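Uncharacterized protein VP1736 (Vibrio parahaemolyticus, PDB 3LXQ) is of unknown function but belongs to the sulfatase family of the alkaline phosphatase clan, with a mixed beta sheet flanked by helices. Local coordinates at residues Thr110-Glu115 with Tyr277-Leu282; Phe162-Asp167 with Phe194-Asp199; Gln172-Gln177 with Asp238-Ser243; Ser248-Pro253 with Asn273-Ser278. All blocks are in the same frame, centred on the assembly; numbering follows the deposited sequence. Where two conformers were deposited one is given.

Contact 1. Residues Thr110-Glu115 with Tyr277-Leu282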
loop_
_atom_site.group_PDB
_atom_site.type_symbol
_atom_site.label_atom_id
_atom_site.label_comp_id
_atom_site.label_asym_id
_atom_site.label_seq_id
_atom_site.Cartn_x
_atom_site.Cartn_y
_atom_site.Cartn_z
ATOM N N THR A 110 18.901 1.966 4.968
ATOM C CA THR A 110 18.004 0.989 5.590
ATOM C C THR A 110 18.655 -0.353 5.957
ATOM O O THR A 110 18.130 -1.397 5.564
ATOM C CB THR A 110 16.774 0.687 4.688
ATOM O OG1 THR A 110 17.231 0.318 3.382
ATOM C CG2 THR A 110 15.823 1.894 4.602
ATOM N N PRO A 111 19.759 -0.343 6.744
ATOM C CA PRO A 111 20.432 -1.618 7.034
ATOM C C PRO A 111 19.585 -2.658 7.782
ATOM O O PRO A 111 19.733 -3.851 7.514
ATOM C CB PRO A 111 21.654 -1.207 7.864
ATOM C CG PRO A 111 21.336 0.134 8.402
ATOM C CD PRO A 111 20.442 0.792 7.394
ATOM N N ASN A 112 18.724 -2.229 8.705
ATOM C CA ASN A 112 17.819 -3.165 9.379
ATOM C C ASN A 112 16.827 -3.794 8.411
ATOM O O ASN A 112 16.629 -5.005 8.440
ATOM C CB ASN A 112 17.064 -2.504 10.533
ATOM C CG ASN A 112 17.968 -2.168 11.714
ATOM O OD1 ASN A 112 18.665 -3.031 12.254
ATOM N ND2 ASN A 112 17.955 -0.905 12.121
ATOM N N LEU A 113 16.209 -2.977 7.553
ATOM C CA LEU A 113 15.252 -3.491 6.562
ATOM C C LEU A 113 15.934 -4.398 5.542
ATOM O O LEU A 113 15.406 -5.455 5.219
ATOM C CB LEU A 113 14.485 -2.364 5.856
ATOM C CG LEU A 113 13.386 -2.761 4.852
ATOM C CD1 LEU A 113 12.238 -3.503 5.541
ATOM C CD2 LEU A 113 12.868 -1.550 4.077
ATOM N N ASP A 114 17.111 -3.987 5.066
ATOM C CA ASP A 114 17.903 -4.764 4.108
ATOM C C ASP A 114 18.122 -6.197 4.577
ATOM O O ASP A 114 18.022 -7.142 3.791
ATOM C CB ASP A 114 19.274 -4.114 3.900
ATOM C CG ASP A 114 19.217 -2.874 3.038
ATOM O OD1 ASP A 114 18.107 -2.435 2.638
ATOM O OD2 ASP A 114 20.307 -2.340 2.749
ATOM N N GLU A 115 18.449 -6.330 5.862
ATOM C CA GLU A 115 18.698 -7.614 6.498
ATOM C C GLU A 115 17.413 -8.431 6.563
ATOM O O GLU A 115 17.410 -9.609 6.218
ATOM C CB GLU A 115 19.261 -7.396 7.903
ATOM C CG GLU A 115 19.828 -8.642 8.549
ATOM C CD GLU A 115 21.146 -9.067 7.929
ATOM O OE1 GLU A 115 21.184 -9.312 6.700
ATOM O OE2 GLU A 115 22.145 -9.165 8.678
ATOM N N TYR A 277 16.786 6.817 10.885
ATOM C CA TYR A 277 16.159 6.671 12.200
ATOM C C TYR A 277 14.982 5.690 12.150
ATOM O O TYR A 277 14.914 4.764 12.962
ATOM C CB TYR A 277 15.703 8.007 12.829
ATOM C CG TYR A 277 14.847 7.735 14.048
ATOM C CD1 TYR A 277 15.429 7.351 15.251
ATOM C CD2 TYR A 277 13.454 7.756 13.968
ATOM C CE1 TYR A 277 14.652 7.043 16.355
ATOM C CE2 TYR A 277 12.664 7.449 15.070
ATOM C CZ TYR A 277 13.272 7.091 16.260
ATOM O OH TYR A 277 12.503 6.798 17.363
ATOM N N SER A 278 14.063 5.904 11.206
ATOM C CA SER A 278 12.900 5.026 11.043
ATOM C C SER A 278 13.291 3.564 10.816
ATOM O O SER A 278 12.632 2.661 11.333
ATOM C CB SER A 278 12.002 5.505 9.910
ATOM O OG SER A 278 10.835 4.701 9.833
ATOM N N ASP A 279 14.360 3.345 10.052
ATOM C CA ASP A 279 14.943 2.008 9.889
ATOM C C ASP A 279 15.407 1.401 11.216
ATOM O O ASP A 279 15.101 0.233 11.511
ATOM C CB ASP A 279 16.134 2.021 8.932
ATOM C CG ASP A 279 16.741 0.638 8.752
ATOM O OD1 ASP A 279 16.124 -0.179 8.028
ATOM O OD2 ASP A 279 17.815 0.359 9.331
ATOM N N TYR A 280 16.169 2.178 11.991
ATOM C CA TYR A 280 16.596 1.740 13.314
ATOM C C TYR A 280 15.370 1.416 14.154
ATOM O O TYR A 280 15.356 0.435 14.886
ATOM C CB TYR A 280 17.456 2.811 14.014
ATOM C CG TYR A 280 17.326 2.789 15.522
ATOM C CD1 TYR A 280 18.184 2.014 16.312
ATOM C CD2 TYR A 280 16.324 3.523 16.162
ATOM C CE1 TYR A 280 18.050 1.984 17.704
ATOM C CE2 TYR A 280 16.181 3.497 17.543
ATOM C CZ TYR A 280 17.041 2.730 18.305
ATOM O OH TYR A 280 16.884 2.721 19.670
ATOM N N ALA A 281 14.348 2.258 14.044
ATOM C CA ALA A 281 13.132 2.107 14.820
ATOM C C ALA A 281 12.384 0.831 14.439
ATOM O O ALA A 281 11.834 0.157 15.316
ATOM C CB ALA A 281 12.242 3.335 14.655
ATOM N N LEU A 282 12.381 0.496 13.141
ATOM C CA LEU A 282 11.749 -0.732 12.645
ATOM C C LEU A 282 12.478 -1.968 13.157
ATOM O O LEU A 282 11.838 -2.945 13.564
ATOM C CB LEU A 282 11.682 -0.748 11.110
ATOM C CG LEU A 282 11.073 -1.970 10.410
ATOM C CD1 LEU A 282 9.619 -2.195 10.813
ATOM C CD2 LEU A 282 11.195 -1.846 8.902
#
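Asp279 points its carboxylate end-on into the first turn of helix 111-118, its CG anti to the backbone N (chi1 -180°). The two oxygens divide the work: OD2 accepts from Asn112 N at 2.8 Å and OD1 from Leu113 N, also at 2.8 Å, each through the syn lone pair. Gripped on both branches, the group is fixed in rotation, and the first-turn N-H groups would be expected to stabilise its negative charge. Asn112 crosses Asp279 obliquely with its amide plane 18° from the carboxylate, and its ND2 reaches back to Asp279 O at 3.1 Å, coming from above the carbonyl plane in a bent bond. In the alpha/beta fold of this clan the two helices lie on one side of the central sheet; their local axes approach to 8.3 Å at 49°, and the Asp279 carboxylate spans the gap to the backbone N-H groups of helix 111-118. Thr110 holds the N-cap position, yet its OG1 bonds to Asp114 OD1 and to Gly102 N instead of capping; it meets Asp279 at about a right angle through CB. Deeper down, Leu113 and Leu282 cross obliquely, branch to branch, with Leu113 CD1 3.9 Å from Leu282 CD2, and both also rest on Val302 of strand 298-304.

Contact 2. Residues Phe162-Asp167 with Phe194-Asp199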
loop_
_atom_site.group_PDB
_atom_site.type_symbol
_atom_site.label_atom_id
_atom_site.label_comp_id
_atom_site.label_asym_id
_atom_site.label_seq_id
_atom_site.Cartn_x
_atom_site.Cartn_y
_atom_site.Cartn_z
ATOM N N PHE A 162 -17.928 1.890 2.657
ATOM C CA PHE A 162 -17.046 1.638 1.512
ATOM C C PHE A 162 -16.334 0.319 1.792
ATOM O O PHE A 162 -16.147 -0.057 2.956
ATOM C CB PHE A 162 -16.045 2.783 1.355
ATOM C CG PHE A 162 -15.368 2.851 -0.002
ATOM C CD1 PHE A 162 -16.030 3.381 -1.105
ATOM C CD2 PHE A 162 -14.041 2.434 -0.155
ATOM C CE1 PHE A 162 -15.406 3.471 -2.335
ATOM C CE2 PHE A 162 -13.408 2.498 -1.387
ATOM C CZ PHE A 162 -14.084 3.030 -2.486
ATOM N N PHE A 163 -15.941 -0.403 0.746
ATOM C CA PHE A 163 -15.213 -1.634 0.984
ATOM C C PHE A 163 -13.821 -1.402 1.575
ATOM O O PHE A 163 -13.019 -0.634 1.025
ATOM C CB PHE A 163 -15.110 -2.541 -0.257
ATOM C CG PHE A 163 -14.249 -3.742 -0.005
ATOM C CD1 PHE A 163 -14.778 -4.879 0.593
ATOM C CD2 PHE A 163 -12.882 -3.682 -0.226
ATOM C CE1 PHE A 163 -13.959 -5.969 0.886
ATOM C CE2 PHE A 163 -12.063 -4.766 0.076
ATOM C CZ PHE A 163 -12.592 -5.900 0.609
ATOM N N THR A 164 -13.560 -2.058 2.708
ATOM C CA THR A 164 -12.217 -2.135 3.304
ATOM C C THR A 164 -11.978 -3.565 3.823
ATOM O O THR A 164 -12.930 -4.247 4.216
ATOM C CB THR A 164 -12.011 -1.145 4.500
ATOM O OG1 THR A 164 -12.829 -1.545 5.611
ATOM C CG2 THR A 164 -12.338 0.295 4.113
ATOM N N ILE A 165 -10.717 -3.995 3.868
ATOM C CA ILE A 165 -10.390 -5.277 4.502
ATOM C C ILE A 165 -10.584 -5.200 6.015
ATOM O O ILE A 165 -10.698 -6.228 6.677
ATOM C CB ILE A 165 -8.955 -5.785 4.183
ATOM C CG1 ILE A 165 -7.893 -4.783 4.651
ATOM C CG2 ILE A 165 -8.814 -6.122 2.680
ATOM C CD1 ILE A 165 -6.513 -5.419 4.927
ATOM N N ALA A 166 -10.617 -3.978 6.552
ATOM C CA ALA A 166 -10.918 -3.759 7.963
ATOM C C ALA A 166 -12.291 -4.297 8.297
ATOM O O ALA A 166 -12.421 -5.118 9.220
ATOM C CB ALA A 166 -10.834 -2.286 8.328
ATOM N N ASP A 167 -13.313 -3.850 7.562
ATOM C CA ASP A 167 -14.655 -4.305 7.903
ATOM C C ASP A 167 -14.916 -5.741 7.451
ATOM O O ASP A 167 -15.742 -6.436 8.072
ATOM C CB ASP A 167 -15.753 -3.318 7.480
ATOM C CG ASP A 167 -16.180 -3.487 6.056
ATOM O OD1 ASP A 167 -17.034 -4.362 5.792
ATOM O OD2 ASP A 167 -15.690 -2.717 5.209
ATOM N N PHE A 194 -12.975 4.841 11.265
ATOM C CA PHE A 194 -14.136 4.590 12.139
ATOM C C PHE A 194 -15.425 4.319 11.373
ATOM O O PHE A 194 -16.235 3.490 11.791
ATOM C CB PHE A 194 -14.364 5.764 13.112
ATOM C CG PHE A 194 -13.792 5.552 14.488
ATOM C CD1 PHE A 194 -13.035 4.421 14.790
ATOM C CD2 PHE A 194 -13.992 6.509 15.482
ATOM C CE1 PHE A 194 -12.502 4.228 16.062
ATOM C CE2 PHE A 194 -13.463 6.337 16.770
ATOM C CZ PHE A 194 -12.716 5.191 17.064
ATOM N N GLY A 195 -15.622 5.034 10.270
ATOM C CA GLY A 195 -16.778 4.814 9.408
ATOM C C GLY A 195 -16.695 3.528 8.589
ATOM O O GLY A 195 -17.707 3.075 8.036
ATOM N N ASN A 196 -15.509 2.921 8.525
ATOM C CA ASN A 196 -15.297 1.774 7.645
ATOM C C ASN A 196 -14.597 0.546 8.262
ATOM O O ASN A 196 -13.651 0.010 7.682
ATOM C CB ASN A 196 -14.566 2.216 6.366
ATOM C CG ASN A 196 -15.409 3.126 5.490
ATOM O OD1 ASN A 196 -16.397 2.700 4.903
ATOM N ND2 ASN A 196 -15.002 4.389 5.383
ATOM N N GLY A 197 -15.054 0.105 9.431
ATOM C CA GLY A 197 -14.655 -1.204 9.948
ATOM C C GLY A 197 -13.563 -1.286 10.997
ATOM O O GLY A 197 -13.286 -2.371 11.518
ATOM N N PHE A 198 -12.931 -0.164 11.312
ATOM C CA PHE A 198 -11.962 -0.142 12.404
ATOM C C PHE A 198 -12.675 -0.012 13.755
ATOM O O PHE A 198 -13.583 0.812 13.904
ATOM C CB PHE A 198 -10.939 0.975 12.212
ATOM C CG PHE A 198 -9.910 0.685 11.154
ATOM C CD1 PHE A 198 -10.220 0.819 9.803
ATOM C CD2 PHE A 198 -8.624 0.289 11.509
ATOM C CE1 PHE A 198 -9.262 0.561 8.823
ATOM C CE2 PHE A 198 -7.659 0.023 10.535
ATOM C CZ PHE A 198 -7.981 0.157 9.186
ATOM N N ASP A 199 -12.270 -0.850 14.714
ATOM C CA ASP A 199 -12.848 -0.864 16.059
ATOM C C ASP A 199 -12.166 0.166 16.951
ATOM O O ASP A 199 -12.799 1.106 17.431
ATOM C CB ASP A 199 -12.698 -2.249 16.712
ATOM C CG ASP A 199 -13.656 -3.278 16.149
ATOM O OD1 ASP A 199 -14.679 -2.889 15.552
ATOM O OD2 ASP A 199 -13.387 -4.488 16.319
#
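A capping box opens helix 165-171 here, and the loop that follows helix 189-195 is bound onto it. Thr164 is the N-cap: its OG1 accepts from Asp167 N at 3.1 Å and nearly straight (165°), while the reciprocal bond from Thr164 N to Asp167 OD2 is weak. Asn196, with the most surface buried, meets this helix start through both backbone and side chain. Its carbonyl O takes the hydroxyl of Thr164, OG1 to O 2.7 Å, so one OG1 serves both the cap and the neighbouring loop; chi1 of 68° sets it between the backbone N and the carbonyl carbon, where it can do both. The Asn196 side chain makes a second bond: OD1 receives Phe162 N in the carbonyl plane at 2.8 Å. Its ND2 is held by Phe192 O and Ser158 O, so the buried amide is bonded at both ends. Thr164 CG2 packs crosswise on Asn196 CB. Gly197, with phi 100°, lays its CA 3.4 Å from Asp167 CB, and the two backbones are closest here. Ala166 is second in buried surface, its methyl directed toward the loop and meeting the ring of Phe198, whose CG stands anti to its carbonyl carbon. The approach is oblique and tight, Ala166 CB lying 3.3 Å from Phe198 CE1.

Contact 3. Residues Gln172-Gln177 with Asp238-Ser243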
loop_
_atom_site.group_PDB
_atom_site.type_symbol
_atom_site.label_atom_id
_atom_site.label_comp_id
_atom_site.label_asym_id
_atom_site.label_seq_id
_atom_site.Cartn_x
_atom_site.Cartn_y
_atom_site.Cartn_z
ATOM N N GLN A 172 -15.728 -10.903 9.783
ATOM C CA GLN A 172 -15.200 -12.265 9.919
ATOM C C GLN A 172 -14.700 -12.620 11.328
ATOM O O GLN A 172 -14.107 -13.681 11.522
ATOM C CB GLN A 172 -14.071 -12.499 8.898
ATOM C CG GLN A 172 -14.547 -12.821 7.488
ATOM C CD GLN A 172 -15.457 -14.031 7.463
ATOM O OE1 GLN A 172 -16.668 -13.905 7.269
ATOM N NE2 GLN A 172 -14.884 -15.211 7.683
ATOM N N GLY A 173 -14.917 -11.732 12.299
ATOM C CA GLY A 173 -14.577 -12.006 13.707
ATOM C C GLY A 173 -13.246 -11.461 14.216
ATOM O O GLY A 173 -12.802 -11.829 15.310
ATOM N N TYR A 174 -12.606 -10.592 13.428
ATOM C CA TYR A 174 -11.345 -9.945 13.815
ATOM C C TYR A 174 -11.554 -8.664 14.631
ATOM O O TYR A 174 -12.519 -7.917 14.413
ATOM C CB TYR A 174 -10.523 -9.556 12.572
ATOM C CG TYR A 174 -9.663 -10.641 11.940
ATOM C CD1 TYR A 174 -10.236 -11.769 11.344
ATOM C CD2 TYR A 174 -8.270 -10.501 11.885
ATOM C CE1 TYR A 174 -9.432 -12.748 10.732
ATOM C CE2 TYR A 174 -7.464 -11.470 11.284
ATOM C CZ TYR A 174 -8.051 -12.583 10.710
ATOM O OH TYR A 174 -7.256 -13.544 10.147
ATOM N N HIS A 175 -10.629 -8.402 15.551
ATOM C CA HIS A 175 -10.504 -7.076 16.113
ATOM C C HIS A 175 -9.689 -6.273 15.115
ATOM O O HIS A 175 -8.701 -6.769 14.581
ATOM C CB HIS A 175 -9.787 -7.101 17.455
ATOM C CG HIS A 175 -9.709 -5.757 18.107
ATOM N ND1 HIS A 175 -10.704 -5.271 18.931
ATOM C CD2 HIS A 175 -8.763 -4.791 18.044
ATOM C CE1 HIS A 175 -10.366 -4.066 19.353
ATOM N NE2 HIS A 175 -9.195 -3.749 18.826
ATOM N N THR A 176 -10.106 -5.039 14.852
ATOM C CA THR A 176 -9.404 -4.204 13.862
ATOM C C THR A 176 -8.972 -2.876 14.471
ATOM O O THR A 176 -9.739 -2.229 15.192
ATOM C CB THR A 176 -10.252 -3.980 12.598
ATOM O OG1 THR A 176 -11.539 -3.462 12.965
ATOM C CG2 THR A 176 -10.432 -5.293 11.843
ATOM N N GLN A 177 -7.732 -2.480 14.191
ATOM C CA GLN A 177 -7.165 -1.284 14.805
ATOM C C GLN A 177 -6.228 -0.539 13.880
ATOM O O GLN A 177 -5.736 -1.086 12.900
ATOM C CB GLN A 177 -6.445 -1.614 16.122
ATOM C CG GLN A 177 -5.221 -2.503 15.957
ATOM C CD GLN A 177 -4.373 -2.604 17.211
ATOM O OE1 GLN A 177 -4.824 -2.292 18.318
ATOM N NE2 GLN A 177 -3.130 -3.044 17.043
ATOM N N ASP A 238 -8.914 -13.789 22.660
ATOM C CA ASP A 238 -9.404 -14.881 21.805
ATOM C C ASP A 238 -9.354 -14.560 20.299
ATOM O O ASP A 238 -9.340 -15.470 19.459
ATOM C CB ASP A 238 -10.832 -15.266 22.200
ATOM N N LYS A 239 -9.316 -13.272 19.967
ATOM C CA LYS A 239 -9.518 -12.830 18.583
ATOM C C LYS A 239 -8.266 -12.735 17.725
ATOM O O LYS A 239 -7.200 -12.342 18.201
ATOM C CB LYS A 239 -10.288 -11.506 18.525
ATOM C CG LYS A 239 -11.766 -11.669 18.865
ATOM C CD LYS A 239 -12.617 -10.546 18.291
ATOM C CE LYS A 239 -14.079 -10.975 18.224
ATOM N NZ LYS A 239 -14.959 -9.918 17.667
ATOM N N PRO A 240 -8.397 -13.111 16.446
ATOM C CA PRO A 240 -7.402 -12.690 15.481
ATOM C C PRO A 240 -7.538 -11.175 15.302
ATOM O O PRO A 240 -8.657 -10.644 15.326
ATOM C CB PRO A 240 -7.821 -13.429 14.205
ATOM C CG PRO A 240 -9.284 -13.706 14.382
ATOM C CD PRO A 240 -9.432 -13.976 15.845
ATOM N N PHE A 241 -6.416 -10.483 15.163
ATOM C CA PHE A 241 -6.451 -9.036 14.972
ATOM C C PHE A 241 -5.831 -8.594 13.657
ATOM O O PHE A 241 -4.919 -9.248 13.138
ATOM C CB PHE A 241 -5.771 -8.310 16.133
ATOM C CG PHE A 241 -4.323 -8.685 16.335
ATOM C CD1 PHE A 241 -3.308 -7.942 15.750
ATOM C CD2 PHE A 241 -3.976 -9.766 17.140
ATOM C CE1 PHE A 241 -1.974 -8.280 15.944
ATOM C CE2 PHE A 241 -2.640 -10.107 17.345
ATOM C CZ PHE A 241 -1.640 -9.361 16.743
ATOM N N PHE A 242 -6.336 -7.466 13.148
ATOM C CA PHE A 242 -5.765 -6.781 11.990
ATOM C C PHE A 242 -5.337 -5.385 12.426
ATOM O O PHE A 242 -6.161 -4.586 12.877
ATOM C CB PHE A 242 -6.773 -6.697 10.828
ATOM C CG PHE A 242 -6.426 -5.643 9.792
ATOM C CD1 PHE A 242 -5.201 -5.674 9.125
ATOM C CD2 PHE A 242 -7.329 -4.631 9.484
ATOM C CE1 PHE A 242 -4.875 -4.700 8.165
ATOM C CE2 PHE A 242 -7.019 -3.655 8.528
ATOM C CZ PHE A 242 -5.783 -3.689 7.872
ATOM N N SER A 243 -4.045 -5.104 12.279
ATOM C CA SER A 243 -3.479 -3.843 12.709
ATOM C C SER A 243 -2.776 -3.079 11.590
ATOM O O SER A 243 -1.863 -3.594 10.944
ATOM C CB SER A 243 -2.517 -4.091 13.870
ATOM O OG SER A 243 -1.980 -2.872 14.362
#
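Strands 175-177 and 241-243 run parallel, their local axes 4.7 Å apart and 10° from alignment, as neighbours in the central mixed sheet of this alkaline phosphatase-like fold. His175 sits between two residues of the partner strand, its N giving to Pro240 O at 3.0 Å and its O accepting from Phe242 N at 2.9 Å; Gln177 N then bonds to Phe242 O. The last two bonds run nearly along the C=O axis. Just before the strand, Gly173 closes helix 165-171 as the C-prime residue of a Schellman motif, with phi 97°, and the extended Lys239 chain passes its carbonyl. Thr176 and Phe242 share the sheet face covered by helix 165-171; CG2 of Thr176 meets the edge of the Phe242 ring, in its plane. His175, Gln177, Phe241 and Ser243 project to the other face, where helix 220-234 packs on the last three. Tyr174, its CG anti to the carbonyl carbon (chi1 -83°), turns its ring edge to Phe242 N and sends its hydroxyl to Lys86 O. Pro240 crosses the Tyr174 ring at about a right angle in a CH-pi contact, with Pro240 CB over the centre of one face, 3.6 Å from the ring centroid.

Contact 4. Residues Ser248-Pro253 with Asn273-Ser278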
loop_
_atom_site.group_PDB
_atom_site.type_symbol
_atom_site.label_atom_id
_atom_site.label_comp_id
_atom_site.label_asym_id
_atom_site.label_seq_id
_atom_site.Cartn_x
_atom_site.Cartn_y
_atom_site.Cartn_z
ATOM N N SER A 248 5.466 8.183 11.325
ATOM C CA SER A 248 5.308 9.651 11.335
ATOM C C SER A 248 6.620 10.432 11.415
ATOM O O SER A 248 6.652 11.624 11.073
ATOM C CB SER A 248 4.471 10.085 12.542
ATOM O OG SER A 248 3.100 9.813 12.325
ATOM N N SER A 249 7.695 9.800 11.884
ATOM C CA SER A 249 8.954 10.550 12.080
ATOM C C SER A 249 9.467 11.216 10.817
ATOM O O SER A 249 9.957 12.341 10.866
ATOM C CB SER A 249 10.070 9.685 12.682
ATOM O OG SER A 249 9.824 9.436 14.045
ATOM N N ASN A 250 9.378 10.501 9.698
ATOM C CA ASN A 250 9.858 11.006 8.419
ATOM C C ASN A 250 8.935 12.063 7.794
ATOM O O ASN A 250 8.256 11.807 6.790
ATOM C CB ASN A 250 10.111 9.833 7.464
ATOM C CG ASN A 250 10.785 10.260 6.189
ATOM O OD1 ASN A 250 11.432 11.300 6.136
ATOM N ND2 ASN A 250 10.621 9.465 5.143
ATOM N N HIS A 251 8.912 13.244 8.420
ATOM C CA HIS A 251 8.222 14.441 7.941
ATOM C C HIS A 251 9.082 15.629 8.324
ATOM O O HIS A 251 9.658 15.647 9.420
ATOM C CB HIS A 251 6.913 14.677 8.689
ATOM C CG HIS A 251 5.739 13.910 8.175
ATOM N ND1 HIS A 251 5.289 12.759 8.785
ATOM C CD2 HIS A 251 4.891 14.156 7.150
ATOM C CE1 HIS A 251 4.225 12.312 8.138
ATOM N NE2 HIS A 251 3.965 13.140 7.140
ATOM N N SER A 252 9.144 16.628 7.448
ATOM C CA SER A 252 9.791 17.901 7.769
ATOM C C SER A 252 9.101 18.461 9.009
ATOM O O SER A 252 7.864 18.421 9.097
ATOM C CB SER A 252 9.658 18.883 6.600
ATOM O OG SER A 252 10.177 20.158 6.943
ATOM N N PRO A 253 9.877 19.001 9.964
ATOM C CA PRO A 253 11.312 19.330 9.918
ATOM C C PRO A 253 12.294 18.218 10.323
ATOM O O PRO A 253 13.481 18.495 10.458
ATOM C CB PRO A 253 11.413 20.487 10.901
ATOM C CG PRO A 253 10.390 20.141 11.949
ATOM C CD PRO A 253 9.273 19.400 11.250
ATOM N N ASN A 273 18.463 11.114 7.261
ATOM C CA ASN A 273 18.649 10.685 8.649
ATOM C C ASN A 273 17.355 10.217 9.311
ATOM O O ASN A 273 17.357 9.232 10.054
ATOM C CB ASN A 273 19.300 11.798 9.480
ATOM C CG ASN A 273 20.747 12.054 9.097
ATOM O OD1 ASN A 273 21.471 11.143 8.701
ATOM N ND2 ASN A 273 21.180 13.300 9.236
ATOM N N ALA A 274 16.255 10.921 9.037
ATOM C CA ALA A 274 14.929 10.504 9.518
ATOM C C ALA A 274 14.537 9.119 8.988
ATOM O O ALA A 274 13.983 8.296 9.737
ATOM C CB ALA A 274 13.879 11.536 9.170
ATOM N N VAL A 275 14.825 8.865 7.709
ATOM C CA VAL A 275 14.655 7.523 7.137
ATOM C C VAL A 275 15.527 6.518 7.904
ATOM O O VAL A 275 15.034 5.484 8.364
ATOM C CB VAL A 275 14.959 7.484 5.612
ATOM C CG1 VAL A 275 15.066 6.037 5.100
ATOM C CG2 VAL A 275 13.896 8.258 4.821
ATOM N N LYS A 276 16.811 6.841 8.064
ATOM C CA LYS A 276 17.721 5.957 8.787
ATOM C C LYS A 276 17.282 5.754 10.238
ATOM O O LYS A 276 17.381 4.638 10.753
ATOM C CB LYS A 276 19.171 6.444 8.714
ATOM C CG LYS A 276 20.185 5.406 9.211
ATOM C CD LYS A 276 21.610 5.755 8.822
ATOM C CE LYS A 276 22.532 4.565 9.069
ATOM N NZ LYS A 276 23.974 4.940 9.026
ATOM N N TYR A 277 16.786 6.817 10.885
ATOM C CA TYR A 277 16.159 6.671 12.200
ATOM C C TYR A 277 14.982 5.690 12.150
ATOM O O TYR A 277 14.914 4.764 12.962
ATOM C CB TYR A 277 15.703 8.007 12.829
ATOM C CG TYR A 277 14.847 7.735 14.048
ATOM C CD1 TYR A 277 15.429 7.351 15.251
ATOM C CD2 TYR A 277 13.454 7.756 13.968
ATOM C CE1 TYR A 277 14.652 7.043 16.355
ATOM C CE2 TYR A 277 12.664 7.449 15.070
ATOM C CZ TYR A 277 13.272 7.091 16.260
ATOM O OH TYR A 277 12.503 6.798 17.363
ATOM N N SER A 278 14.063 5.904 11.206
ATOM C CA SER A 278 12.900 5.026 11.043
ATOM C C SER A 278 13.291 3.564 10.816
ATOM O O SER A 278 12.632 2.661 11.333
ATOM C CB SER A 278 12.002 5.505 9.910
ATOM O OG SER A 278 10.835 4.701 9.833
#
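An inverse gamma turn centred on Asn250, within the loop that follows strand 241-246, presses against helix 271-289 of the same alpha/beta domain. The backbones come nearest where Asn250 CA lies 5.2 Å from Ala274 CA, and the packed part is buried but has no hydrogen bond across it. Asn250 and Ser249 supply nearly all of the loop's contact, in similar shares. With CG anti to its backbone N (chi1 -172°), the Asn250 side chain runs beside Val275, both pointing the same way, and Asn250 ND2 lies 3.5 Å from Val275 CG2. The same nitrogen is bonded to Glu94 O, so it keeps a polar partner while it lies against the valine methyl. Asn250 OD1 stands 3.9 Å from Ala274 CB, so the amide spans both helix side chains. Ser249 closes the second side of the packed patch, directing its side chain at the Tyr277 ring, whose hydroxyl is tied to Ser219 OG and Glu221 N. The loop then turns off the helix. His251 points its CB away from it, and Ser252 and Pro253, the latter after a cis peptide bond, are exposed in the single chain and add nothing to the interface. This looser side has bonds of its own: Ser252 O accepts from Trp216 NE1, and His251 ND1 donates to Ser248 O at 2.9 Å, almost straight at 174°, with that oxygen in the plane of the imidazole.

Overall arrangement
The four contacts form two pairs within the sulfatase-like part of the chain. Contacts 1 and 4 lie along helix 271-289, share Tyr277 and Ser278, and have centres 12 Å apart; Thr110 CG2 and Val275 CG1 touch at 4.2 Å. Contacts 2 and 3, also 12 Å between centres, alternate along the chain and meet directly: Thr176 OG1 lies 2.5 Å from Gly197 O, a hydrogen bond joining the loop of contact 2 to the strand of contact 3. The pairs are separate, with centres 27 to 30 Å apart and nearest atoms of contacts 1 and 3 about 12 Å apart. Strand 241-246 leads from contact 3 toward the loop of contact 4.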